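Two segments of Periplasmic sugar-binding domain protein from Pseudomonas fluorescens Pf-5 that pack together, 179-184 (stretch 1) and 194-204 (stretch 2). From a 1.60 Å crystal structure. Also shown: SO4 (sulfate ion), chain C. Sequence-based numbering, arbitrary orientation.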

# COMPACT_ATOMS: atom_id res chain seq x y z
N LEU A 179 -10.69 -21.35 5.36
CA LEU A 179 -10.98 -20.35 4.35
C LEU A 179 -12.06 -20.93 3.45
O LEU A 179 -11.80 -21.83 2.66
N ARG A 180 -13.28 -20.42 3.59
CA ARG A 180 -14.38 -20.93 2.78
C ARG A 180 -14.31 -20.43 1.35
O ARG A 180 -14.68 -21.14 0.41
N GLN A 181 -13.82 -19.21 1.18
CA GLN A 181 -13.71 -18.63 -0.15
C GLN A 181 -12.87 -17.37 -0.15
O GLN A 181 -12.95 -16.55 0.77
N LEU A 182 -12.05 -17.22 -1.18
CA LEU A 182 -11.25 -16.02 -1.37
C LEU A 182 -11.71 -15.49 -2.71
O LEU A 182 -11.67 -16.20 -3.71
N VAL A 183 -12.19 -14.25 -2.73
CA VAL A 183 -12.64 -13.65 -3.98
C VAL A 183 -11.80 -12.42 -4.27
O VAL A 183 -11.12 -11.89 -3.40
N TYR A 184 -11.84 -11.98 -5.52
CA TYR A 184 -11.08 -10.81 -5.93
C TYR A 184 -12.02 -9.63 -6.07
O TYR A 184 -12.81 -9.54 -7.01
N ARG A 194 -21.11 -6.35 -2.86
CA ARG A 194 -21.98 -7.28 -3.57
C ARG A 194 -21.57 -8.73 -3.32
O ARG A 194 -22.42 -9.59 -3.10
N GLN A 195 -20.27 -8.98 -3.35
CA GLN A 195 -19.76 -10.33 -3.12
C GLN A 195 -20.07 -10.78 -1.69
O GLN A 195 -20.44 -11.93 -1.46
N ALA A 196 -19.92 -9.86 -0.73
CA ALA A 196 -20.17 -10.15 0.68
C ALA A 196 -21.63 -10.47 0.95
O ALA A 196 -21.94 -11.33 1.78
N GLN A 197 -22.54 -9.79 0.26
CA GLN A 197 -23.96 -10.05 0.46
C GLN A 197 -24.25 -11.52 0.22
O GLN A 197 -25.01 -12.15 0.96
N GLN A 198 -23.63 -12.08 -0.81
CA GLN A 198 -23.82 -13.47 -1.16
C GLN A 198 -23.05 -14.41 -0.24
O GLN A 198 -23.62 -15.34 0.34
N LEU A 199 -21.75 -14.15 -0.09
CA LEU A 199 -20.89 -14.98 0.74
C LEU A 199 -21.28 -15.10 2.21
O LEU A 199 -21.24 -16.19 2.78
N LEU A 200 -21.66 -13.99 2.83
CA LEU A 200 -22.04 -14.02 4.24
C LEU A 200 -23.34 -14.76 4.48
O LEU A 200 -23.60 -15.23 5.58
N LYS A 201 -24.16 -14.86 3.43
CA LYS A 201 -25.43 -15.57 3.54
C LYS A 201 -25.15 -17.06 3.35
O LYS A 201 -25.72 -17.91 4.04
N ARG A 202 -24.26 -17.37 2.41
CA ARG A 202 -23.88 -18.74 2.10
C ARG A 202 -23.06 -19.38 3.22
O ARG A 202 -23.18 -20.58 3.48
N TYR A 203 -22.22 -18.58 3.87
CA TYR A 203 -21.36 -19.07 4.95
C TYR A 203 -21.63 -18.30 6.24
O TYR A 203 -20.82 -17.48 6.67
N PRO A 204 -22.79 -18.56 6.87
CA PRO A 204 -23.15 -17.87 8.11
C PRO A 204 -22.24 -18.14 9.31
O PRO A 204 -22.26 -17.39 10.28

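Strand 179-184 and helix 194-202 run almost exactly antiparallel, at 171°, with their axes 10.1 Å apart at closest approach. The register repeats in helical turns: Gln-195, Leu-199 and Tyr-203, four residues apart, face Val-183, Gln-181 and Arg-180 in turn. All three stretch 2 residues send CA-to-CB toward the strand, so one face of the helix and its first non-helical residue supply nearly the whole surface on that side; all three also have chi1 in the m well. The strand follows a looser alternation, in which Gln-181 and Val-183 point toward the helix while Leu-182 and Tyr-184 point away. Arg-180, with phi/psi of -76/-33, departs from extended geometry, and its CA-to-CB bond also points toward stretch 2, giving two inward residues in succession.

The apolar centre is small. Leu-199 adopts the common m,t rotamer, which carries CD1 to 3.9 Å from CG1 of Val-183, itself at chi1 -65° (m). Leu-199 CD2 lies 3.7 Å from OE1 of Gln-181, so the same leucine meets a hydrocarbon neighbour and a polar one. Gln-181 has chi1 t and chi2 at 114°, between wells; in this conformation OE1 sits near the edge of the Tyr-203 ring, 3.6 Å from Tyr-203 OH, an approach not close enough to count as a hydrogen bond.

At one end of the contact Gln-195 stretches out as m,t, and its extended chain brings NE2 over the strand. Gln-195 NE2 lies 3.7 Å from Val-183 CB and donates a weak hydrogen bond to the backbone O of Tyr-184 at 3.3 Å. The rule here is economical: a residue whose side chain starts away from the helix can still offer its carbonyl to a long amide reaching across.

The other end belongs to Tyr-203, the first residue to leave helical phi/psi, although its N still bonds to Leu-199 O at 2.8 Å. With chi1 at -57° (m) and chi2 at -70°, it lays its ring beside Arg-180 and has more area covered than any other residue in the contact. Arg-180 CB stands 3.7 Å from the centroid of the Tyr-203 ring and only 9° off its normal, a CH-pi contact over the face. Chi1 to chi3 of Arg-180 are all m, so the chain folds round the tyrosine instead of extending past it, and NH2 comes to 3.5 Å from Tyr-203 CE1, which lies over one face of the guanidinium.

With its face against the tyrosine, the Arg-180 guanidinium meets a sulfate, probably from the crystallisation liquor, at its edge; NH1 also has a partner elsewhere in the structure. Arg-180 NH2 donates to sulfate O3 at 2.8 Å, and NH1 makes a weak bond to O1 at 3.2 Å. Arg-202, with chi1 t and chi2 p, reaches the same ion: NH1 donates to O2 at 2.7 Å and nearly straight, at 177°, while NH2 bonds weakly to O3 at 3.3 Å. The anion accepts hydrogen bonds from both arginines, and its negative charge offsets the two positive charges that meet there.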

# COMPACT_ATOMS: atom_id res chain seq x y z
CB LEU A 179 -9.72 -20.06 3.53
CG LEU A 179 -9.89 -19.16 2.30
CD1 LEU A 179 -10.33 -17.77 2.72
CD2 LEU A 179 -8.57 -19.09 1.56
CB ARG A 180 -15.72 -20.56 3.40
CG ARG A 180 -15.94 -21.08 4.82
CD ARG A 180 -15.55 -22.55 4.96
NE ARG A 180 -16.21 -23.41 3.98
CZ ARG A 180 -17.45 -23.87 4.09
NH1 ARG A 180 -18.20 -23.56 5.14
NH2 ARG A 180 -17.94 -24.67 3.15
CB GLN A 181 -15.10 -18.28 -0.68
CG GLN A 181 -15.15 -18.02 -2.17
CD GLN A 181 -15.97 -19.07 -2.89
OE1 GLN A 181 -17.19 -19.13 -2.73
NE2 GLN A 181 -15.30 -19.92 -3.66
CB LEU A 182 -9.75 -16.33 -1.40
CG LEU A 182 -8.84 -15.13 -1.69
CD1 LEU A 182 -7.47 -15.35 -1.06
CD2 LEU A 182 -8.71 -14.91 -3.19
CB VAL A 183 -14.13 -13.25 -3.93
CG1 VAL A 183 -14.99 -14.50 -3.80
CG2 VAL A 183 -14.40 -12.31 -2.76
CB TYR A 184 -10.34 -11.11 -7.23
CG TYR A 184 -9.19 -12.08 -7.00
CD1 TYR A 184 -8.01 -11.65 -6.40
CD2 TYR A 184 -9.33 -13.44 -7.29
CE1 TYR A 184 -6.99 -12.54 -6.08
CE2 TYR A 184 -8.31 -14.35 -6.97
CZ TYR A 184 -7.15 -13.89 -6.36
OH TYR A 184 -6.16 -14.78 -6.01
CB ARG A 194 -21.97 -6.98 -5.07
CG ARG A 194 -22.60 -5.65 -5.45
CD ARG A 194 -24.05 -5.58 -5.00
NE ARG A 194 -24.68 -4.31 -5.35
CZ ARG A 194 -25.90 -3.96 -4.97
NH1 ARG A 194 -26.64 -4.78 -4.23
NH2 ARG A 194 -26.39 -2.78 -5.33
CB GLN A 195 -18.25 -10.38 -3.38
CG GLN A 195 -17.86 -10.08 -4.82
CD GLN A 195 -16.35 -9.92 -5.01
OE1 GLN A 195 -15.70 -9.16 -4.29
NE2 GLN A 195 -15.80 -10.63 -5.99
CB ALA A 196 -19.72 -8.98 1.55
CB GLN A 197 -24.81 -9.23 -0.51
CG GLN A 197 -24.90 -7.75 -0.21
CD GLN A 197 -25.83 -7.03 -1.17
OE1 GLN A 197 -25.60 -7.03 -2.38
NE2 GLN A 197 -26.88 -6.43 -0.63
CB GLN A 198 -23.39 -13.71 -2.61
CG GLN A 198 -24.11 -12.84 -3.62
CD GLN A 198 -23.57 -13.01 -5.03
OE1 GLN A 198 -23.58 -14.11 -5.58
NE2 GLN A 198 -23.09 -11.92 -5.61
CB LEU A 199 -19.44 -14.49 0.63
CG LEU A 199 -18.80 -14.63 -0.76
CD1 LEU A 199 -17.48 -13.89 -0.81
CD2 LEU A 199 -18.61 -16.11 -1.09
CB LEU A 200 -22.12 -12.60 4.81
CG LEU A 200 -20.77 -11.94 5.05
CD1 LEU A 200 -20.97 -10.48 5.45
CD2 LEU A 200 -20.01 -12.70 6.14
CB LYS A 201 -26.40 -15.08 2.46
CG LYS A 201 -27.83 -15.56 2.65
CD LYS A 201 -28.74 -15.00 1.57
CE LYS A 201 -30.20 -15.27 1.89
NZ LYS A 201 -30.48 -16.72 2.07
CB ARG A 202 -23.07 -18.78 0.81
CG ARG A 202 -22.41 -20.12 0.50
CD ARG A 202 -23.44 -21.19 0.17
NE ARG A 202 -22.81 -22.48 -0.09
CZ ARG A 202 -22.35 -23.30 0.85
NH1 ARG A 202 -22.44 -22.96 2.13
NH2 ARG A 202 -21.79 -24.45 0.52
CB TYR A 203 -19.89 -18.90 4.55
CG TYR A 203 -19.53 -19.59 3.26
CD1 TYR A 203 -19.48 -20.98 3.17
CD2 TYR A 203 -19.23 -18.85 2.11
CE1 TYR A 203 -19.15 -21.62 1.99
CE2 TYR A 203 -18.90 -19.48 0.91
CZ TYR A 203 -18.86 -20.87 0.86
OH TYR A 203 -18.53 -21.50 -0.32
CB PRO A 204 -24.59 -18.35 8.35
CG PRO A 204 -24.58 -19.72 7.77
CD PRO A 204 -23.83 -19.52 6.47
S SO4 C . -20.99 -25.96 4.12
O1 SO4 C . -20.11 -26.14 5.29
O2 SO4 C . -21.47 -24.56 4.11
O3 SO4 C . -20.25 -26.25 2.88
O4 SO4 C . -22.14 -26.88 4.24